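Local coordinates for protein leucyl aminopeptidase (Trypanosoma brucei brucei, PDB 5NSM) that probably removes amino-terminal residues such as leucine from peptides, as a manganese-bound, six-subunit aminopeptidase of the M17 family, at residues V122-V127 / V157-K162; V284-K289 / V333-T338; I291-G296 / D304-M309; E366-D371 / M460-E465. All coordinates share one frame; numbering follows the deposited sequence.

Contact 1. Residues V122-V127 / V157-K162; sequences VVTALV and VARCGK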
loop_
_atom_site.group_PDB
_atom_site.type_symbol
_atom_site.label_atom_id
_atom_site.label_comp_id
_atom_site.label_asym_id
_atom_site.label_seq_id
_atom_site.Cartn_x
_atom_site.Cartn_y
_atom_site.Cartn_z
ATOM N N VAL A 122 29.208 24.090 -5.375
ATOM C CA VAL A 122 29.708 24.440 -4.030
ATOM C C VAL A 122 29.763 25.947 -3.857
ATOM O O VAL A 122 29.433 26.474 -2.804
ATOM C CB VAL A 122 31.048 23.807 -3.677
ATOM C CG1 VAL A 122 31.474 24.223 -2.271
ATOM C CG2 VAL A 122 30.926 22.293 -3.731
ATOM N N VAL A 123 30.139 26.626 -4.910
ATOM C CA VAL A 123 30.124 28.101 -4.901
ATOM C C VAL A 123 28.737 28.601 -4.463
ATOM O O VAL A 123 28.613 29.460 -3.585
ATOM C CB VAL A 123 30.498 28.715 -6.270
ATOM C CG1 VAL A 123 30.274 30.231 -6.289
ATOM C CG2 VAL A 123 31.941 28.403 -6.596
ATOM N N THR A 124 27.702 28.085 -5.104
ATOM C CA THR A 124 26.313 28.448 -4.765
ATOM C C THR A 124 26.019 28.236 -3.270
ATOM O O THR A 124 25.494 29.122 -2.593
ATOM C CB THR A 124 25.297 27.657 -5.584
ATOM O OG1 THR A 124 25.397 28.067 -6.949
ATOM C CG2 THR A 124 23.858 27.897 -5.100
ATOM N N ALA A 125 26.371 27.065 -2.772
ATOM C CA ALA A 125 26.104 26.715 -1.349
ATOM C C ALA A 125 26.896 27.599 -0.364
ATOM O O ALA A 125 26.388 27.995 0.682
ATOM C CB ALA A 125 26.355 25.239 -1.071
ATOM N N LEU A 126 28.128 27.900 -0.729
ATOM C CA LEU A 126 29.004 28.768 0.103
ATOM C C LEU A 126 28.473 30.206 0.226
ATOM O O LEU A 126 28.386 30.765 1.312
ATOM C CB LEU A 126 30.428 28.832 -0.445
ATOM C CG LEU A 126 31.217 27.541 -0.357
ATOM C CD1 LEU A 126 32.524 27.691 -1.132
ATOM C CD2 LEU A 126 31.476 27.136 1.072
ATOM N N VAL A 127 28.100 30.782 -0.905
ATOM C CA VAL A 127 27.577 32.143 -0.900
ATOM C C VAL A 127 26.215 32.188 -0.172
ATOM O O VAL A 127 25.902 33.113 0.566
ATOM C CB VAL A 127 27.518 32.756 -2.315
ATOM C CG1 VAL A 127 26.967 34.173 -2.265
ATOM C CG2 VAL A 127 28.902 32.789 -2.919
ATOM N N VAL A 157 26.044 32.128 -8.640
ATOM C CA VAL A 157 25.691 33.252 -7.744
ATOM C C VAL A 157 24.233 33.741 -7.956
ATOM O O VAL A 157 23.553 34.113 -7.029
ATOM C CB VAL A 157 26.682 34.426 -7.889
ATOM C CG1 VAL A 157 26.244 35.604 -7.028
ATOM C CG2 VAL A 157 28.071 33.975 -7.480
ATOM N N ALA A 158 23.797 33.778 -9.196
ATOM C CA ALA A 158 22.394 34.137 -9.522
ATOM C C ALA A 158 21.383 33.216 -8.817
ATOM O O ALA A 158 20.333 33.624 -8.383
ATOM C CB ALA A 158 22.175 34.078 -11.018
ATOM N N ARG A 159 21.787 31.962 -8.713
ATOM C CA ARG A 159 21.035 30.840 -8.046
ATOM C C ARG A 159 20.971 30.898 -6.549
ATOM O O ARG A 159 20.150 30.245 -5.925
ATOM C CB ARG A 159 21.775 29.504 -8.265
ATOM C CG ARG A 159 21.152 28.571 -9.221
ATOM C CD ARG A 159 21.919 27.254 -9.261
ATOM N NE ARG A 159 22.912 27.195 -10.339
ATOM C CZ ARG A 159 22.623 27.297 -11.634
ATOM N NH1 ARG A 159 21.371 27.487 -12.051
ATOM N NH2 ARG A 159 23.593 27.207 -12.524
ATOM N N CYS A 160 21.937 31.564 -5.973
ATOM C CA CYS A 160 22.216 31.361 -4.564
ATOM C C CYS A 160 21.341 32.249 -3.718
ATOM O O CYS A 160 20.702 33.149 -4.205
ATOM C CB CYS A 160 23.705 31.599 -4.260
ATOM S SG CYS A 160 24.094 33.337 -3.958
ATOM N N GLY A 161 21.400 32.008 -2.420
ATOM C CA GLY A 161 20.757 32.887 -1.405
ATOM C C GLY A 161 19.245 32.841 -1.449
ATOM O O GLY A 161 18.664 31.947 -2.048
ATOM N N LYS A 162 18.621 33.851 -0.874
ATOM C CA LYS A 162 17.153 33.966 -0.865
ATOM C C LYS A 162 16.602 34.248 -2.240
ATOM O O LYS A 162 17.190 34.962 -3.025
ATOM C CB LYS A 162 16.653 35.029 0.121
ATOM C CG LYS A 162 17.081 34.746 1.549
ATOM C CD LYS A 162 15.961 34.958 2.543
ATOM C CE LYS A 162 16.336 34.444 3.932
ATOM N NZ LYS A 162 17.458 35.233 4.530
HETATM O O HOH W 1 25.034 25.928 -8.911
#
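Thr124 OG1 stands at the edge of the Arg159 guanidinium, near its plane, and a water joins the two. That water donates to Thr124 OG1 at 2.9 Å. It accepts from Arg159 NE, also at 2.9 Å. The hydroxyl has a further partner in Ala156 O. The other two nitrogens of the group are engaged as well: NH1 bonds to Thr507 O, and NH2 forms a salt bridge with Glu437. This flat group thus ties the M17 N-terminal domain, of the macro clan, to residues of the catalytic domain. Within the N-terminal domain the contact sets helix 120-131 against the end of helix 150-158 and the turn that follows it.

The side chains of Thr124 and Arg159 cross at about a right angle. Next to Arg159 in the chain, Cys160 fits against the helix. Its CB lies 3.5 Å from Thr124 O and 3.8 Å from Thr124 CG2. Thr124 OG1 is anti to the carbonyl carbon (chi1 -68°) and meets the water, which leaves CG2 against Cys160. Val157 packs on Leu184 and Val186 of strand 183-188. One turn further along helix 120-131, Val127 CG1 rests on Cys160 SG at 3.4 Å.

Contact 2. Residues V284-K289 / V333-T338; sequences VSLVGK and VQLSCT. With MN (manganese (II) ion), chain O.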
loop_
_atom_site.group_PDB
_atom_site.type_symbol
_atom_site.label_atom_id
_atom_site.label_comp_id
_atom_site.label_asym_id
_atom_site.label_seq_id
_atom_site.Cartn_x
_atom_site.Cartn_y
_atom_site.Cartn_z
ATOM N N VAL A 284 17.579 26.533 -34.858
ATOM C CA VAL A 284 17.317 25.686 -33.696
ATOM C C VAL A 284 15.905 25.932 -33.210
ATOM O O VAL A 284 15.504 27.063 -33.001
ATOM C CB VAL A 284 18.291 25.960 -32.544
ATOM C CG1 VAL A 284 18.009 25.053 -31.345
ATOM C CG2 VAL A 284 19.727 25.775 -32.988
ATOM N N SER A 285 15.168 24.843 -33.036
ATOM C CA SER A 285 13.798 24.883 -32.475
ATOM C C SER A 285 13.800 24.337 -31.062
ATOM O O SER A 285 14.195 23.217 -30.824
ATOM C CB SER A 285 12.832 24.087 -33.317
ATOM O OG SER A 285 12.463 24.777 -34.503
ATOM N N LEU A 286 13.415 25.178 -30.128
ATOM C CA LEU A 286 13.259 24.786 -28.743
ATOM C C LEU A 286 11.804 24.422 -28.462
ATOM O O LEU A 286 10.883 25.075 -28.929
ATOM C CB LEU A 286 13.672 25.896 -27.786
ATOM C CG LEU A 286 15.034 26.558 -28.027
ATOM C CD1 LEU A 286 15.198 27.758 -27.103
ATOM C CD2 LEU A 286 16.158 25.566 -27.820
ATOM N N VAL A 287 11.615 23.384 -27.665
ATOM C CA VAL A 287 10.276 22.937 -27.246
ATOM C C VAL A 287 10.291 22.600 -25.765
ATOM O O VAL A 287 11.100 21.824 -25.318
ATOM C CB VAL A 287 9.835 21.711 -28.039
ATOM C CG1 VAL A 287 8.402 21.325 -27.699
ATOM C CG2 VAL A 287 9.957 21.973 -29.536
ATOM N N GLY A 288 9.400 23.219 -25.004
ATOM C CA GLY A 288 9.381 23.046 -23.546
ATOM C C GLY A 288 8.069 22.552 -22.973
ATOM O O GLY A 288 6.996 23.021 -23.342
ATOM N N LYS A 289 8.184 21.615 -22.048
ATOM C CA LYS A 289 7.018 21.067 -21.293
ATOM C C LYS A 289 6.605 22.129 -20.296
ATOM O O LYS A 289 7.318 22.408 -19.347
ATOM C CB LYS A 289 7.345 19.745 -20.566
ATOM C CG LYS A 289 6.230 19.163 -19.687
ATOM C CD LYS A 289 6.646 17.936 -18.882
ATOM C CE LYS A 289 5.516 17.467 -17.952
ATOM N NZ LYS A 289 5.721 16.368 -16.961
ATOM N N VAL A 333 21.947 32.902 -33.679
ATOM C CA VAL A 333 21.207 31.641 -33.890
ATOM C C VAL A 333 19.791 32.009 -34.194
ATOM O O VAL A 333 19.188 32.821 -33.500
ATOM C CB VAL A 333 21.209 30.711 -32.653
ATOM C CG1 VAL A 333 20.597 29.370 -32.992
ATOM C CG2 VAL A 333 22.623 30.477 -32.146
ATOM N N GLN A 334 19.260 31.419 -35.240
ATOM C CA GLN A 334 17.838 31.567 -35.523
ATOM C C GLN A 334 17.064 30.588 -34.630
ATOM O O GLN A 334 17.330 29.393 -34.643
ATOM C CB GLN A 334 17.513 31.303 -36.987
ATOM C CG GLN A 334 16.050 31.595 -37.323
ATOM C CD GLN A 334 15.747 31.428 -38.786
ATOM O OE1 GLN A 334 16.650 31.428 -39.633
ATOM N NE2 GLN A 334 14.482 31.323 -39.106
ATOM N N LEU A 335 16.099 31.111 -33.895
ATOM C CA LEU A 335 15.371 30.329 -32.869
ATOM C C LEU A 335 13.880 30.361 -33.010
ATOM O O LEU A 335 13.280 31.392 -33.314
ATOM C CB LEU A 335 15.687 30.844 -31.461
ATOM C CG LEU A 335 17.058 30.533 -30.862
ATOM C CD1 LEU A 335 17.224 31.284 -29.541
ATOM C CD2 LEU A 335 17.192 29.052 -30.620
ATOM N N SER A 336 13.285 29.206 -32.781
ATOM C CA SER A 336 11.862 29.121 -32.393
ATOM C C SER A 336 11.836 28.555 -30.987
ATOM O O SER A 336 12.750 27.847 -30.559
ATOM C CB SER A 336 11.036 28.263 -33.329
ATOM O OG SER A 336 11.432 26.909 -33.279
ATOM N N CYS A 337 10.840 28.968 -30.242
ATOM C CA CYS A 337 10.662 28.518 -28.849
ATOM C C CYS A 337 9.179 28.247 -28.656
ATOM O O CYS A 337 8.371 29.171 -28.557
ATOM C CB CYS A 337 11.160 29.537 -27.831
ATOM S SG CYS A 337 10.869 29.048 -26.122
ATOM N N THR A 338 8.846 26.967 -28.602
ATOM C CA THR A 338 7.461 26.531 -28.467
ATOM C C THR A 338 7.179 26.069 -27.021
ATOM O O THR A 338 7.798 25.152 -26.511
ATOM C CB THR A 338 7.135 25.454 -29.487
ATOM O OG1 THR A 338 7.209 26.025 -30.795
ATOM C CG2 THR A 338 5.740 24.918 -29.286
HETATM MN MN MN O . 4.294 15.947 -15.615
HETATM O O HOH W 2 10.015 25.638 -31.422
HETATM O O HOH W 3 5.713 15.497 -14.206
#
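Strands 284-289 and 334-338 run parallel, with 17° between their directions, and five backbone hydrogen bonds pair Val284 with Leu335 through to Val287 with Thr338. Leu286 is held on both its polar atoms: its N donates to Ser336 O, and its O accepts from Thr338 N at 2.8 Å.

Val284, Leu286, Leu335 and Cys337 share one face. Leu335 CD2 lies beside Val284, 3.8 Å from its CB, and both side chains point the same way. The same methyl reaches Leu286 CG at 4.2 Å. Val284 CG2 meets Val333 CG1 at 3.7 Å. Helix 314-328, on the crossover between the two strands, packs on this face through Val319, Phe323 and Ala326.

The other face carries Ser285, Val287, Ser336 and Thr338, and helix 374-387 lies over it. Ser336 OG sits between its backbone N and carbonyl carbon (chi1 66°), which brings it across to Ser285 OG at 2.7 Å. A water links Ser336 OG, Thr338 OG1 and Leu286 O, donating to the last. Thr338 OG1 also bonds to Thr271.

Beyond the pairing, Lys289 is extended along its whole length, and its NZ binds a manganese ion at 2.0 Å. Strand 283-291 therefore presents a metal ligand near its end. On the face of Ser285, Ser336 and Thr338 the buried hydroxyls are linked directly or through a water, beside Val287, while the face of Val284, Leu286, Leu335 and Cys337 packs by apolar contact.

Contact 3. Residues I291-G296 / D304-M309; sequences IVYDCG and DYMKLM. With MN (manganese (II) ion), chain O; MN (manganese (II) ion), chain N.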
loop_
_atom_site.group_PDB
_atom_site.type_symbol
_atom_site.label_atom_id
_atom_site.label_comp_id
_atom_site.label_asym_id
_atom_site.label_seq_id
_atom_site.Cartn_x
_atom_site.Cartn_y
_atom_site.Cartn_z
ATOM N N ILE A 291 3.835 22.235 -18.158
ATOM C CA ILE A 291 2.760 21.720 -17.309
ATOM C C ILE A 291 2.801 22.514 -16.009
ATOM O O ILE A 291 3.559 22.291 -15.092
ATOM C CB ILE A 291 2.790 20.210 -17.065
ATOM C CG1 ILE A 291 2.686 19.468 -18.386
ATOM C CG2 ILE A 291 1.653 19.802 -16.129
ATOM C CD1 ILE A 291 1.414 19.708 -19.186
ATOM N N VAL A 292 1.938 23.492 -16.011
ATOM C CA VAL A 292 1.807 24.505 -14.959
ATOM C C VAL A 292 1.469 23.894 -13.583
ATOM O O VAL A 292 1.865 24.382 -12.527
ATOM C CB VAL A 292 0.820 25.520 -15.548
ATOM C CG1 VAL A 292 -0.208 25.955 -14.589
ATOM C CG2 VAL A 292 1.605 26.687 -16.132
ATOM N N TYR A 293 0.722 22.810 -13.644
ATOM C CA TYR A 293 0.519 21.916 -12.499
ATOM C C TYR A 293 0.091 20.521 -12.988
ATOM O O TYR A 293 -0.756 20.412 -13.857
ATOM C CB TYR A 293 -0.523 22.472 -11.541
ATOM C CG TYR A 293 -0.598 21.794 -10.192
ATOM C CD1 TYR A 293 0.411 21.947 -9.250
ATOM C CD2 TYR A 293 -1.683 21.005 -9.847
ATOM C CE1 TYR A 293 0.344 21.328 -8.006
ATOM C CE2 TYR A 293 -1.769 20.401 -8.589
ATOM C CZ TYR A 293 -0.751 20.563 -7.678
ATOM O OH TYR A 293 -0.821 19.970 -6.448
ATOM N N ASP A 294 0.752 19.498 -12.447
ATOM C CA ASP A 294 0.571 18.065 -12.824
ATOM C C ASP A 294 -0.079 17.397 -11.638
ATOM O O ASP A 294 0.603 16.943 -10.731
ATOM C CB ASP A 294 1.932 17.377 -13.196
ATOM C CG ASP A 294 1.781 16.032 -13.936
ATOM O OD1 ASP A 294 0.617 15.625 -14.063
ATOM O OD2 ASP A 294 2.808 15.369 -14.404
ATOM N N CYS A 295 -1.399 17.410 -11.596
ATOM C CA CYS A 295 -2.120 16.646 -10.539
ATOM C C CYS A 295 -2.178 15.142 -10.874
ATOM O O CYS A 295 -2.508 14.324 -10.040
ATOM C CB CYS A 295 -3.527 17.194 -10.270
ATOM S SG CYS A 295 -4.867 16.560 -11.292
ATOM N N GLY A 296 -1.840 14.821 -12.110
ATOM C CA GLY A 296 -1.896 13.453 -12.630
ATOM C C GLY A 296 -3.091 13.167 -13.534
ATOM O O GLY A 296 -3.132 12.157 -14.245
ATOM N N ASP A 304 1.646 13.283 -1.299
ATOM C CA ASP A 304 3.147 13.284 -1.182
ATOM C C ASP A 304 3.852 13.571 -2.526
ATOM O O ASP A 304 4.793 14.326 -2.614
ATOM C CB ASP A 304 3.682 11.931 -0.689
ATOM C CG ASP A 304 3.278 11.608 0.744
ATOM O OD1 ASP A 304 2.991 12.523 1.549
ATOM O OD2 ASP A 304 3.235 10.400 1.069
ATOM N N TYR A 305 3.336 12.938 -3.560
ATOM C CA TYR A 305 3.883 13.031 -4.928
ATOM C C TYR A 305 3.404 14.267 -5.683
ATOM O O TYR A 305 4.015 14.668 -6.644
ATOM C CB TYR A 305 3.541 11.775 -5.760
ATOM C CG TYR A 305 4.321 10.539 -5.376
ATOM C CD1 TYR A 305 5.563 10.279 -5.937
ATOM C CD2 TYR A 305 3.815 9.630 -4.442
ATOM C CE1 TYR A 305 6.282 9.149 -5.587
ATOM C CE2 TYR A 305 4.526 8.500 -4.077
ATOM C CZ TYR A 305 5.755 8.264 -4.655
ATOM O OH TYR A 305 6.460 7.145 -4.305
ATOM N N MET A 306 2.284 14.825 -5.264
ATOM C CA MET A 306 1.665 15.986 -5.950
ATOM C C MET A 306 2.284 17.306 -5.496
ATOM O O MET A 306 2.242 18.295 -6.218
ATOM C CB MET A 306 0.145 16.033 -5.756
ATOM C CG MET A 306 -0.571 16.823 -6.857
ATOM S SD MET A 306 -2.345 17.090 -6.618
ATOM C CE MET A 306 -2.948 15.417 -6.552
ATOM N N LYS A 307 2.832 17.309 -4.287
ATOM C CA LYS A 307 3.587 18.482 -3.767
ATOM C C LYS A 307 4.776 18.750 -4.722
ATOM O O LYS A 307 5.354 17.826 -5.329
ATOM C CB LYS A 307 4.044 18.343 -2.301
ATOM N N LEU A 308 5.038 20.025 -4.939
ATOM C CA LEU A 308 6.107 20.491 -5.887
ATOM C C LEU A 308 5.854 20.220 -7.393
ATOM O O LEU A 308 6.732 20.384 -8.217
ATOM C CB LEU A 308 7.496 19.965 -5.470
ATOM C CG LEU A 308 7.917 20.298 -4.010
ATOM C CD1 LEU A 308 9.300 19.737 -3.738
ATOM C CD2 LEU A 308 7.858 21.793 -3.661
ATOM N N MET A 309 4.634 19.859 -7.741
ATOM C CA MET A 309 4.267 19.661 -9.161
ATOM C C MET A 309 4.008 20.986 -9.906
ATOM O O MET A 309 3.830 21.013 -11.102
ATOM C CB MET A 309 3.103 18.710 -9.326
ATOM C CG MET A 309 3.488 17.236 -9.109
ATOM S SD MET A 309 4.813 16.633 -10.175
ATOM C CE MET A 309 6.109 16.490 -8.961
HETATM MN MN MN O . 4.294 15.947 -15.615
HETATM MN MN MN N . 2.551 13.493 -14.940
HETATM O O HOH W 3 5.713 15.497 -14.206
#
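Met309, Met306 and Tyr293 make most of this contact. Met309 lies against the backbone of Asp294, with its CG 3.3 Å from Asp294 O. Its CB approaches Tyr293 CE1 at 4.0 Å, and the two side chains cross at about a right angle. Met306 meets the far end of the same tyrosine. Its CG is 3.2 Å from Tyr293 OH, and its SD is 5.0 Å from the ring centroid. The sulfur lies obliquely to the ring, 70° off the normal, in a Met-aromatic contact. The chain bends about its CG-SD bond (chi3 -60°), which takes CE to 3.7 Å from Cys295 O. The sulfur also packs on Cys295 CB.

With CG anti to the backbone N (chi1 -167°), the Tyr293 ring is carried alongside the turn 306-309, where its CE1 and CD1 lie near Met306 O and Met309 C. Its hydroxyl bonds to Asn353 O of the second subunit. Met306 packs on the same Asn353, and thus the contact borders a subunit interface. The two methionines are the ends of a type II beta turn, closed by a bond from Met309 N to Met306 O.

Asp294 links this packing to the metals. Its OD2 bridges two manganese ions, at 2.0 Å from each. Its OD1 is held by Asn344 ND2 and takes a weak bond from Gly296 N. Such second-shell bonds would restrain the rotation of the carboxylate. Lys289, Asp312, Asp371 and Glu373 supply further ligands. An aspartate bridging two metals in this way is characteristic of the two-metal active site of M17 leucyl aminopeptidases.

Contact 4. Residues E366-D371 / M460-E465; sequences EVINTD and MTNLME. With MN (manganese (II) ion), chain N.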
loop_
_atom_site.group_PDB
_atom_site.type_symbol
_atom_site.label_atom_id
_atom_site.label_comp_id
_atom_site.label_asym_id
_atom_site.label_seq_id
_atom_site.Cartn_x
_atom_site.Cartn_y
_atom_site.Cartn_z
ATOM N N GLU A 366 -3.080 5.778 -27.605
ATOM C CA GLU A 366 -3.943 5.216 -26.591
ATOM C C GLU A 366 -3.396 5.635 -25.230
ATOM O O GLU A 366 -2.281 5.323 -24.893
ATOM C CB GLU A 366 -4.005 3.695 -26.701
ATOM C CG GLU A 366 -4.974 3.049 -25.724
ATOM C CD GLU A 366 -4.922 1.519 -25.704
ATOM O OE1 GLU A 366 -4.106 0.909 -26.414
ATOM O OE2 GLU A 366 -5.685 0.944 -24.904
ATOM N N VAL A 367 -4.226 6.303 -24.448
ATOM C CA VAL A 367 -3.818 6.792 -23.147
ATOM C C VAL A 367 -3.991 5.690 -22.109
ATOM O O VAL A 367 -5.091 5.342 -21.742
ATOM C CB VAL A 367 -4.603 8.054 -22.742
ATOM C CG1 VAL A 367 -4.166 8.565 -21.365
ATOM C CG2 VAL A 367 -4.404 9.149 -23.774
ATOM N N ILE A 368 -2.876 5.140 -21.683
ATOM C CA ILE A 368 -2.812 4.117 -20.630
ATOM C C ILE A 368 -2.831 4.762 -19.249
ATOM O O ILE A 368 -3.432 4.230 -18.311
ATOM C CB ILE A 368 -1.523 3.269 -20.713
ATOM C CG1 ILE A 368 -1.390 2.595 -22.072
ATOM C CG2 ILE A 368 -1.464 2.206 -19.608
ATOM C CD1 ILE A 368 -2.541 1.697 -22.456
ATOM N N ASN A 369 -2.136 5.880 -19.148
ATOM C CA ASN A 369 -1.988 6.618 -17.902
ATOM C C ASN A 369 -1.906 8.118 -18.167
ATOM O O ASN A 369 -0.988 8.594 -18.777
ATOM C CB ASN A 369 -0.748 6.124 -17.155
ATOM C CG ASN A 369 -0.650 6.643 -15.736
ATOM O OD1 ASN A 369 -0.750 7.832 -15.485
ATOM N ND2 ASN A 369 -0.515 5.719 -14.786
ATOM N N THR A 370 -2.869 8.844 -17.642
ATOM C CA THR A 370 -2.998 10.292 -17.859
ATOM C C THR A 370 -1.895 11.113 -17.209
ATOM O O THR A 370 -1.750 12.283 -17.499
ATOM C CB THR A 370 -4.326 10.843 -17.322
ATOM O OG1 THR A 370 -4.457 10.568 -15.920
ATOM C CG2 THR A 370 -5.484 10.239 -18.077
ATOM N N ASP A 371 -1.159 10.491 -16.305
ATOM C CA ASP A 371 -0.061 11.145 -15.569
ATOM C C ASP A 371 1.280 11.143 -16.321
ATOM O O ASP A 371 2.237 11.828 -15.898
ATOM C CB ASP A 371 0.165 10.545 -14.198
ATOM C CG ASP A 371 1.010 11.432 -13.317
ATOM O OD1 ASP A 371 1.323 12.623 -13.691
ATOM O OD2 ASP A 371 1.345 10.957 -12.229
ATOM N N MET A 460 0.076 3.703 -31.089
ATOM C CA MET A 460 0.926 3.537 -29.899
ATOM C C MET A 460 0.160 3.837 -28.604
ATOM O O MET A 460 -0.878 4.460 -28.621
ATOM C CB MET A 460 2.167 4.438 -30.003
ATOM C CG MET A 460 1.854 5.916 -29.862
ATOM S SD MET A 460 3.262 6.994 -30.231
ATOM C CE MET A 460 3.295 6.809 -32.013
ATOM N N THR A 461 0.718 3.378 -27.506
ATOM C CA THR A 461 0.297 3.819 -26.194
ATOM C C THR A 461 1.163 5.001 -25.773
ATOM O O THR A 461 2.119 5.320 -26.441
ATOM C CB THR A 461 0.430 2.714 -25.123
ATOM O OG1 THR A 461 1.807 2.409 -24.908
ATOM C CG2 THR A 461 -0.338 1.430 -25.529
ATOM N N ASN A 462 0.820 5.604 -24.636
ATOM C CA ASN A 462 1.652 6.624 -23.995
ATOM C C ASN A 462 2.473 6.160 -22.774
ATOM O O ASN A 462 3.015 6.970 -22.036
ATOM C CB ASN A 462 0.821 7.836 -23.579
ATOM C CG ASN A 462 0.075 7.633 -22.271
ATOM O OD1 ASN A 462 -0.447 6.559 -21.994
ATOM N ND2 ASN A 462 0.013 8.683 -21.467
ATOM N N LEU A 463 2.525 4.874 -22.551
ATOM C CA LEU A 463 3.189 4.328 -21.353
ATOM C C LEU A 463 3.835 3.005 -21.679
ATOM O O LEU A 463 3.253 2.164 -22.316
ATOM C CB LEU A 463 2.215 4.171 -20.170
ATOM C CG LEU A 463 2.854 3.993 -18.798
ATOM C CD1 LEU A 463 3.277 5.327 -18.201
ATOM C CD2 LEU A 463 1.896 3.290 -17.829
ATOM N N MET A 464 5.034 2.840 -21.180
ATOM C CA MET A 464 5.757 1.588 -21.321
ATOM C C MET A 464 5.005 0.460 -20.609
ATOM O O MET A 464 4.471 0.603 -19.531
ATOM C CB MET A 464 7.257 1.635 -20.909
ATOM C CG MET A 464 7.628 2.585 -19.814
ATOM S SD MET A 464 9.320 3.185 -19.753
ATOM C CE MET A 464 8.973 4.904 -20.204
ATOM N N GLU A 465 4.934 -0.649 -21.306
ATOM C CA GLU A 465 4.387 -1.891 -20.772
ATOM C C GLU A 465 5.179 -2.377 -19.557
ATOM O O GLU A 465 4.632 -2.810 -18.566
ATOM C CB GLU A 465 4.393 -2.930 -21.907
ATOM C CG GLU A 465 4.382 -4.378 -21.488
ATOM C CD GLU A 465 3.027 -4.992 -21.637
ATOM O OE1 GLU A 465 2.833 -5.708 -22.653
ATOM O OE2 GLU A 465 2.159 -4.751 -20.758
HETATM MN MN MN N . 2.551 13.493 -14.940
#
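The side-chain amide of Asn462 grips the backbone of Ile368 and Asn369. Its CG sits between backbone N and carbonyl carbon (chi1 81°), which swings the amide across to them. Its OD1 accepts from Ile368 N at 2.8 Å, with the donor tilted 32° from the carbonyl plane. Asn369 N adds a weak, longer bond to the same oxygen. At the other end, ND2 donates to Asn369 O at 2.9 Å, and that oxygen lies close to the amide plane. ND2 also bonds to Ala372 O. Bonds at both ends of the amide would fix its rotation.

Ile368 packs alongside. Its CG1 touches Thr461 CB at 3.6 Å, and its CB meets Leu463 CB at 3.9 Å. Leu463 CD2 continues onto Asn369 CB. Thr461 OG1 turns back to donate to Leu463 O.

The next shell leads to the metal. Asn369 OD1 accepts from Asp371 N at 2.8 Å in an Asx turn. Asp371 then binds a manganese ion through both its backbone O, at 1.9 Å, and its OD1. Asn462 is thus well placed to position this metal-binding loop.

Glu366 pairs in parallel with Thr461, its N donating to Met460 O. Its carboxylate bonds to Ser455 and makes a salt bridge with Lys307 of the third subunit. Strand 364-366 lies between strands 356-358 and 460-461, while Phe478 of helix 471-480 and Ile376 of helix 374-387 pack on Asn462.

Overall arrangement
Contacts 2, 3 and 4 converge on the two-manganese site. Contacts 2 and 3 share one manganese and a water bound to it; Lys289 NZ and Asp294 OD2 are 4.0 Å apart there. Contact 3 is nested in the chain loop closed by contact 2. Contacts 3 and 4 share the other manganese. They also touch through a probable hydrogen bond from Thr370 OG1 to Gly296 O, 2.7 Å. Contacts 2 and 4 do not touch; their nearest atoms are about 6 Å apart. Contact 1 lies apart in the N-terminal domain. Its centre is about 26 Å from that of contact 3 and about 40 Å from that of contact 4.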